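Side-chain contacts in putative enoyl-CoA hydratase/isomerase (Acinetobacter baumannii, PDB 3FDU), which probably hydrates or isomerises enoyl-CoA thioesters, as a trimeric member of the crotonase superfamily: residues A[159-162]-A[163-167]; A[225-228]-A[229-232]. The protein carries 4 engineered substitutions. All coordinates share one frame; numbering follows the deposited sequence.

Interaction 1 (A[159-162]-A[163-167]); sequences KAAE and LLFTA
The carbonyl of E162 takes two bonds from T166 in the last turn of helix 157-166. T166 OG1 donates to E162 O at 2.5 Å, a short bond, and is also hydrogen-bonded to K168 N; T166 N lies 3.1 Å from the same carbonyl oxygen, E162 O, but above the carbonyl plane. The hydroxyl can fold back because OG1 sits between the backbone N and the carbonyl carbon (chi1 66°); A167, with positive phi, then leaves the helix. One residue back on each side, the methyl of A161 sits over the centre of one face of the F165 ring, A161 CB to F165 CE1 4.4 Å. L163 leans back along the helix, its CG 3.5 Å from K159 O. On the polar flank K159 NZ bridges to E162 OE2 at 2.8 Å, on the syn side, 30° out of the carboxylate plane. The first torsion of E162 places CG anti to the backbone N (170°), and the extended chain carries OE1 to a salt bridge with K168 NZ, while OE2 also accepts from N182 ND2 of the second subunit. K159 NZ in turn bonds to N182 O of that subunit. A buried carboxylate held between two lysines and an amide would be expected to stay ionised, tying the end of this helix to the subunit interface.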
loop_
_atom_site.group_PDB
_atom_site.type_symbol
_atom_site.label_atom_id
_atom_site.label_comp_id
_atom_site.label_asym_id
_atom_site.label_seq_id
_atom_site.Cartn_x
_atom_site.Cartn_y
_atom_site.Cartn_z
ATOM N N LYS A 159 4.412 -8.188 -1.931
ATOM C CA LYS A 159 5.674 -7.822 -2.584
ATOM C C LYS A 159 6.759 -7.535 -1.568
ATOM O O LYS A 159 7.928 -7.854 -1.795
ATOM C CB LYS A 159 5.512 -6.607 -3.532
ATOM C CG LYS A 159 6.756 -6.319 -4.381
ATOM C CD LYS A 159 7.139 -7.525 -5.345
ATOM C CE LYS A 159 5.868 -8.028 -6.122
ATOM N NZ LYS A 159 6.065 -9.126 -7.160
ATOM N N ALA A 160 6.388 -6.890 -0.462
ATOM C CA ALA A 160 7.396 -6.609 0.554
ATOM C C ALA A 160 7.947 -7.955 1.086
ATOM O O ALA A 160 9.144 -8.101 1.300
ATOM C CB ALA A 160 6.795 -5.761 1.722
ATOM N N ALA A 161 7.061 -8.909 1.340
ATOM C CA ALA A 161 7.542 -10.219 1.820
ATOM C C ALA A 161 8.442 -10.895 0.776
ATOM O O ALA A 161 9.471 -11.488 1.129
ATOM C CB ALA A 161 6.353 -11.122 2.210
ATOM N N GLU A 162 8.105 -10.792 -0.511
ATOM C CA GLU A 162 8.997 -11.361 -1.568
ATOM C C GLU A 162 10.417 -10.764 -1.580
ATOM O O GLU A 162 11.448 -11.482 -1.616
ATOM C CB GLU A 162 8.317 -11.248 -2.966
ATOM C CG GLU A 162 9.208 -11.585 -4.195
ATOM C CD GLU A 162 8.488 -11.339 -5.517
ATOM O OE1 GLU A 162 9.185 -11.384 -6.506
ATOM O OE2 GLU A 162 7.268 -11.049 -5.563
ATOM N N LEU A 163 10.518 -9.454 -1.458
ATOM C CA LEU A 163 11.846 -8.825 -1.484
ATOM C C LEU A 163 12.591 -9.048 -0.187
ATOM O O LEU A 163 13.809 -9.207 -0.187
ATOM C CB LEU A 163 11.722 -7.319 -1.750
ATOM C CG LEU A 163 11.001 -6.897 -3.065
ATOM C CD1 LEU A 163 10.844 -5.349 -3.227
ATOM C CD2 LEU A 163 11.753 -7.496 -4.278
ATOM N N LEU A 164 11.871 -9.043 0.928
ATOM C CA LEU A 164 12.554 -9.242 2.232
ATOM C C LEU A 164 12.882 -10.719 2.444
ATOM O O LEU A 164 14.009 -11.040 2.855
ATOM C CB LEU A 164 11.697 -8.714 3.391
ATOM C CG LEU A 164 11.662 -7.185 3.525
ATOM C CD1 LEU A 164 10.631 -6.664 4.585
ATOM C CD2 LEU A 164 13.012 -6.672 3.886
ATOM N N PHE A 165 11.925 -11.621 2.206
ATOM C CA PHE A 165 12.195 -13.052 2.540
ATOM C C PHE A 165 13.255 -13.632 1.573
ATOM O O PHE A 165 14.125 -14.394 1.986
ATOM C CB PHE A 165 10.965 -13.940 2.390
ATOM C CG PHE A 165 9.914 -13.832 3.499
ATOM C CD1 PHE A 165 9.915 -12.791 4.430
ATOM C CD2 PHE A 165 8.888 -14.772 3.547
ATOM C CE1 PHE A 165 8.899 -12.700 5.410
ATOM C CE2 PHE A 165 7.919 -14.713 4.542
ATOM C CZ PHE A 165 7.917 -13.661 5.463
ATOM N N THR A 166 13.144 -13.346 0.271
ATOM C CA THR A 166 14.024 -14.029 -0.686
ATOM C C THR A 166 15.387 -13.372 -0.721
ATOM O O THR A 166 16.371 -13.998 -1.150
ATOM C CB THR A 166 13.463 -14.053 -2.117
ATOM O OG1 THR A 166 13.401 -12.719 -2.655
ATOM C CG2 THR A 166 12.106 -14.733 -2.191
ATOM N N ALA A 167 15.436 -12.103 -0.299
ATOM C CA ALA A 167 16.673 -11.318 -0.375
ATOM C C ALA A 167 17.205 -11.203 -1.819
ATOM O O ALA A 167 18.403 -10.962 -2.055
ATOM C CB ALA A 167 17.750 -11.904 0.568
#

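Interaction 2 (A[225-228]-A[229-232]); sequences IDHE and AEIF
Helix 218-236, in the C-terminal helical region of this crotonase-type subunit, turns one flank to a neighbouring subunit and another to the interior of its own over about two turns. At the subunit interface, H227 and I231 meet one turn apart: the delta methyl of I231 reaches the imidazole obliquely, I231 CD1 to H227 NE2 3.6 Å, and both side chains pack on L213 of the second subunit. The first torsion of H227, 166°, sets CG anti to the backbone N and beside the carbonyl carbon, from where the ring extends toward the next turn. E230 comes to the ring's edge, near its plane, but H227 ND1 and E230 OE2 stay 4.2 Å apart, so any attraction would be electrostatic and would depend on the histidine's charge. Another flank faces the subunit's own interior. E228 is buried and extended, its two carboxylate oxygens bonded to G146 N and S148 OG near the start of helix 147-155, while the methyl of A229 packs on F89 of helix 87-97. At the margin D226 OD1 makes a salt bridge with K93 of that same helix, and the F232 side chain touches L141 and S142. The backbone closes the turn here, F232 N donating to E228 O at 2.8 Å.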
loop_
_atom_site.group_PDB
_atom_site.type_symbol
_atom_site.label_atom_id
_atom_site.label_comp_id
_atom_site.label_asym_id
_atom_site.label_seq_id
_atom_site.Cartn_x
_atom_site.Cartn_y
_atom_site.Cartn_z
ATOM N N ILE A 225 11.898 2.050 13.691
ATOM C CA ILE A 225 13.346 1.982 13.445
ATOM C C ILE A 225 14.142 1.456 14.671
ATOM O O ILE A 225 15.000 0.583 14.545
ATOM C CB ILE A 225 13.872 3.349 12.950
ATOM C CG1 ILE A 225 13.281 3.587 11.540
ATOM C CG2 ILE A 225 15.486 3.409 12.909
ATOM C CD1 ILE A 225 13.432 5.050 11.011
ATOM N N ASP A 226 13.791 1.965 15.851
ATOM C CA ASP A 226 14.515 1.637 17.112
ATOM C C ASP A 226 14.264 0.199 17.536
ATOM O O ASP A 226 15.163 -0.481 17.985
ATOM C CB ASP A 226 14.150 2.616 18.237
ATOM C CG ASP A 226 14.846 4.004 18.082
ATOM O OD1 ASP A 226 15.879 4.171 17.388
ATOM O OD2 ASP A 226 14.370 4.968 18.692
ATOM N N HIS A 227 13.045 -0.276 17.364
ATOM C CA HIS A 227 12.731 -1.614 17.834
ATOM C C HIS A 227 13.323 -2.631 16.827
ATOM O O HIS A 227 13.803 -3.704 17.198
ATOM C CB HIS A 227 11.216 -1.800 17.970
ATOM C CG HIS A 227 10.815 -3.228 18.124
ATOM N ND1 HIS A 227 11.319 -4.033 19.133
ATOM C CD2 HIS A 227 10.024 -4.025 17.360
ATOM C CE1 HIS A 227 10.826 -5.250 19.010
ATOM N NE2 HIS A 227 10.037 -5.274 17.942
ATOM N N GLU A 228 13.289 -2.285 15.547
ATOM C CA GLU A 228 14.022 -3.094 14.553
ATOM C C GLU A 228 15.504 -3.174 14.918
ATOM O O GLU A 228 16.125 -4.253 14.813
ATOM C CB GLU A 228 13.911 -2.485 13.157
ATOM C CG GLU A 228 12.595 -2.814 12.451
ATOM C CD GLU A 228 12.578 -2.300 10.989
ATOM O OE1 GLU A 228 13.546 -1.588 10.611
ATOM O OE2 GLU A 228 11.605 -2.613 10.244
ATOM N N ALA A 229 16.075 -2.036 15.305
ATOM C CA ALA A 229 17.503 -1.953 15.591
ATOM C C ALA A 229 17.845 -2.924 16.718
ATOM O O ALA A 229 18.882 -3.556 16.710
ATOM C CB ALA A 229 17.907 -0.488 15.982
ATOM N N GLU A 230 16.956 -3.071 17.681
ATOM C CA GLU A 230 17.215 -4.005 18.795
ATOM C C GLU A 230 17.298 -5.467 18.313
ATOM O O GLU A 230 18.261 -6.223 18.615
ATOM C CB GLU A 230 16.131 -3.796 19.883
ATOM C CG GLU A 230 16.233 -4.774 21.048
ATOM C CD GLU A 230 15.344 -4.345 22.246
ATOM O OE1 GLU A 230 15.707 -4.737 23.369
ATOM O OE2 GLU A 230 14.322 -3.627 22.075
ATOM N N ILE A 231 16.321 -5.857 17.506
ATOM C CA ILE A 231 16.331 -7.178 16.898
ATOM C C ILE A 231 17.552 -7.395 15.968
ATOM O O ILE A 231 18.163 -8.462 15.982
ATOM C CB ILE A 231 14.990 -7.457 16.164
ATOM C CG1 ILE A 231 13.877 -7.526 17.242
ATOM C CG2 ILE A 231 15.111 -8.761 15.225
ATOM C CD1 ILE A 231 12.486 -7.531 16.677
ATOM N N PHE A 232 17.894 -6.373 15.198
ATOM C CA PHE A 232 19.022 -6.403 14.270
ATOM C C PHE A 232 20.345 -6.701 15.046
ATOM O O PHE A 232 21.164 -7.525 14.620
ATOM C CB PHE A 232 19.115 -5.042 13.544
ATOM C CG PHE A 232 20.157 -4.995 12.431
ATOM C CD1 PHE A 232 19.790 -5.212 11.099
ATOM C CD2 PHE A 232 21.474 -4.684 12.706
ATOM C CE1 PHE A 232 20.777 -5.165 10.036
ATOM C CE2 PHE A 232 22.455 -4.642 11.663
ATOM C CZ PHE A 232 22.097 -4.866 10.335
#

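How the interactions relate
Interactions 1 and 2 lie on separate helices, 157-166 and 218-236, with three further helices between them in the chain; their centres are 18 Å apart and their nearest atoms about 7 Å, without touching. Helix 147-155 is a shared neighbour: A160 and L164 of interaction 1 pack on its L151, and interaction 2 meets it near its start. Both also reach the second subunit at adjacent residues, M214 for interaction 1 and L213 for interaction 2. Interaction 1 adds polar bonds to that interface, whereas interaction 2 contributes packing. A glycerol about 4 Å from the F232 side chain and a sulfate about 5 Å from that of D226 probably come from the crystallisation liquor.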